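PDB 5L6G: xylooligosaccharide oxidase from Myceliophthora thermophila, which oxidises the C1 hydroxyl of xylooligosaccharides and related sugars to lactones, using bicovalently bound FAD and reducing molecular oxygen to hydrogen peroxide. Local coordinates for residues 25-30 with 61-66. Sequence-based numbering, arbitrary orientation.
Sequences AAIDEC and PAAIAK
I27 and D28, in the first turn of the N-terminal helix 26-33, face A62 and A63 of the segment that carries strand 63-65, part of the small mixed sheet in the PCMH-type FAD-binding domain. The meeting has an apolar half and a watery half, and the methyl of A63 belongs to both. On the apolar side I27 presents its CG2 branch: with CG1 anti to the backbone N (chi1 -171°), CG2 lies between the backbone N and the carbonyl carbon and is the branch that meets the strand segment, resting 3.9 Å from A63 CB. The methyl of A62 is a looser neighbour of the same branch. I27 also packs on C79 and V85, while C30, one turn along, ties this helix to helix 70-83 through its disulfide with C79.

D28 reaches the strand with its carboxylate tip: OD1 sits 3.6 Å from A63 CB, a plain van der Waals approach. No direct hydrogen bond joins the two segments; two waters bridge them instead, each donating to one carboxylate oxygen and to the carbonyl of A62. The second water binds D28 OD1 at 2.6 Å and A62 O at a longer 3.2 Å. The first lies 2.6 Å from A62 O and also donates to D28 OD2, whose anti lone pair accepts a bond from the backbone N of A25 at 2.8 Å.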
ATOM      1  N   ALA A  25     -19.665 -20.209  19.490  1.00 19.28           N
ATOM      2  CA  ALA A  25     -19.112 -19.423  20.624  1.00 19.13           C
ATOM      3  C   ALA A  25     -19.918 -18.139  20.828  1.00 19.09           C
ATOM      4  O   ALA A  25     -20.856 -17.869  20.068  1.00 19.05           O
ATOM      5  CB  ALA A  25     -17.650 -19.105  20.388  1.00 18.60           C
ATOM      6  N   ALA A  26     -19.570 -17.369  21.863  1.00 18.88           N
ATOM      7  CA  ALA A  26     -20.316 -16.149  22.187  1.00 18.84           C
ATOM      8  C   ALA A  26     -20.334 -15.142  21.018  1.00 17.82           C
ATOM      9  O   ALA A  26     -21.347 -14.507  20.752  1.00 17.73           O
ATOM     10  CB  ALA A  26     -19.743 -15.511  23.439  1.00 19.07           C
ATOM     11  N   ILE A  27     -19.238 -15.021  20.292  1.00 17.20           N
ATOM     12  CA  ILE A  27     -19.190 -14.057  19.172  1.00 16.60           C
ATOM     13  C   ILE A  27     -20.196 -14.471  18.089  1.00 16.90           C
ATOM     14  O   ILE A  27     -20.831 -13.633  17.467  1.00 16.68           O
ATOM     15  CB  ILE A  27     -17.779 -13.907  18.580  1.00 16.00           C
ATOM     16  CG1 ILE A  27     -17.705 -12.748  17.583  1.00 15.47           C
ATOM     17  CG2 ILE A  27     -17.336 -15.189  17.874  1.00 16.08           C
ATOM     18  CD1 ILE A  27     -18.105 -11.399  18.143  1.00 15.45           C
ATOM     19  N   ASP A  28     -20.363 -15.775  17.901  1.00 17.53           N
ATOM     20  CA  ASP A  28     -21.255 -16.286  16.853  1.00 17.84           C
ATOM     21  C   ASP A  28     -22.698 -16.018  17.211  1.00 18.74           C
ATOM     22  O   ASP A  28     -23.484 -15.561  16.392  1.00 18.05           O
ATOM     23  CB  ASP A  28     -21.016 -17.771  16.650  1.00 18.20           C
ATOM     24  CG  ASP A  28     -19.585 -18.074  16.366  1.00 17.78           C
ATOM     25  OD1 ASP A  28     -19.115 -17.701  15.272  1.00 17.20           O
ATOM     26  OD2 ASP A  28     -18.909 -18.652  17.254  1.00 18.24           O
ATOM     27  N   GLU A  29     -23.028 -16.297  18.461  1.00 19.91           N
ATOM     28  CA  GLU A  29     -24.352 -16.034  18.974  1.00 21.11           C
ATOM     29  C   GLU A  29     -24.671 -14.546  18.959  1.00 19.98           C
ATOM     30  O   GLU A  29     -25.794 -14.167  18.661  1.00 19.48           O
ATOM     31  CB  GLU A  29     -24.478 -16.578  20.389  1.00 23.52           C
ATOM     32  CG  GLU A  29     -24.359 -18.086  20.481  1.00 25.76           C
ATOM     33  CD  GLU A  29     -25.221 -18.823  19.456  1.00 28.56           C
ATOM     34  OE1 GLU A  29     -26.439 -18.516  19.339  1.00 30.20           O
ATOM     35  OE2 GLU A  29     -24.665 -19.716  18.759  1.00 30.92           O
ATOM     36  N   CYS A  30     -23.696 -13.708  19.293  1.00 18.80           N
ATOM     37  CA  CYS A  30     -23.926 -12.255  19.279  1.00 18.60           C
ATOM     38  C   CYS A  30     -24.287 -11.792  17.861  1.00 17.89           C
ATOM     39  O   CYS A  30     -25.252 -11.059  17.643  1.00 17.66           O
ATOM     40  CB  CYS A  30     -22.687 -11.490  19.747  1.00 18.20           C
ATOM     41  SG  CYS A  30     -23.043  -9.743  19.994  1.00 18.69           S
ATOM     42  N   PRO A  61      -9.688 -16.983  12.083  1.00 14.31           N
ATOM     43  CA  PRO A  61     -10.532 -16.028  12.783  1.00 14.11           C
ATOM     44  C   PRO A  61     -11.430 -16.682  13.803  1.00 14.32           C
ATOM     45  O   PRO A  61     -11.800 -17.851  13.664  1.00 14.71           O
ATOM     46  CB  PRO A  61     -11.398 -15.436  11.657  1.00 13.94           C
ATOM     47  CG  PRO A  61     -10.544 -15.570  10.447  1.00 13.83           C
ATOM     48  CD  PRO A  61      -9.912 -16.911  10.628  1.00 14.22           C
ATOM     49  N   ALA A  62     -11.794 -15.920  14.822  1.00 14.24           N
ATOM     50  CA  ALA A  62     -12.879 -16.327  15.715  1.00 14.27           C
ATOM     51  C   ALA A  62     -14.177 -16.515  14.926  1.00 14.28           C
ATOM     52  O   ALA A  62     -14.953 -17.440  15.168  1.00 14.57           O
ATOM     53  CB  ALA A  62     -13.060 -15.281  16.795  1.00 14.23           C
ATOM     54  N   ALA A  63     -14.403 -15.608  13.983  1.00 13.73           N
ATOM     55  CA  ALA A  63     -15.610 -15.614  13.178  1.00 13.89           C
ATOM     56  C   ALA A  63     -15.420 -14.609  12.065  1.00 13.35           C
ATOM     57  O   ALA A  63     -14.522 -13.772  12.112  1.00 12.80           O
ATOM     58  CB  ALA A  63     -16.825 -15.243  14.011  1.00 14.18           C
ATOM     59  N   ILE A  64     -16.248 -14.720  11.042  1.00 13.82           N
ATOM     60  CA  ILE A  64     -16.156 -13.819   9.891  1.00 13.65           C
ATOM     61  C   ILE A  64     -17.520 -13.218   9.633  1.00 14.25           C
ATOM     62  O   ILE A  64     -18.450 -13.926   9.233  1.00 14.54           O
ATOM     63  CB  ILE A  64     -15.664 -14.568   8.634  1.00 13.67           C
ATOM     64  CG1 ILE A  64     -14.280 -15.158   8.884  1.00 13.64           C
ATOM     65  CG2 ILE A  64     -15.658 -13.614   7.442  1.00 13.47           C
ATOM     66  CD1 ILE A  64     -13.744 -16.004   7.742  1.00 13.80           C
ATOM     67  N   ALA A  65     -17.646 -11.928   9.917  1.00 14.65           N
ATOM     68  CA  ALA A  65     -18.856 -11.190   9.606  1.00 15.41           C
ATOM     69  C   ALA A  65     -18.773 -10.815   8.134  1.00 16.10           C
ATOM     70  O   ALA A  65     -17.707 -10.509   7.623  1.00 15.76           O
ATOM     71  CB  ALA A  65     -18.969  -9.948  10.481  1.00 15.17           C
ATOM     72  N   LYS A  66     -19.918 -10.834   7.474  1.00 17.41           N
ATOM     73  CA  LYS A  66     -19.999 -10.628   6.048  1.00 18.71           C
ATOM     74  C   LYS A  66     -20.980  -9.463   5.777  1.00 18.04           C
ATOM     75  O   LYS A  66     -22.051  -9.661   5.221  1.00 18.16           O
ATOM     76  CB  LYS A  66     -20.457 -11.945   5.438  1.00 21.13           C
ATOM     77  CG  LYS A  66     -20.419 -12.033   3.942  1.00 23.91           C
ATOM     78  CD  LYS A  66     -20.811 -13.440   3.491  1.00 26.20           C
ATOM     79  CE  LYS A  66     -22.260 -13.791   3.781  1.00 28.00           C
ATOM     80  NZ  LYS A  66     -22.625 -15.060   3.093  1.00 29.58           N
TER
HETATM   81  O   HOH W   1     -16.083 -18.644  17.215  1.00 17.93           O
HETATM   82  O   HOH W   2     -17.397 -18.808  13.613  1.00 18.95           O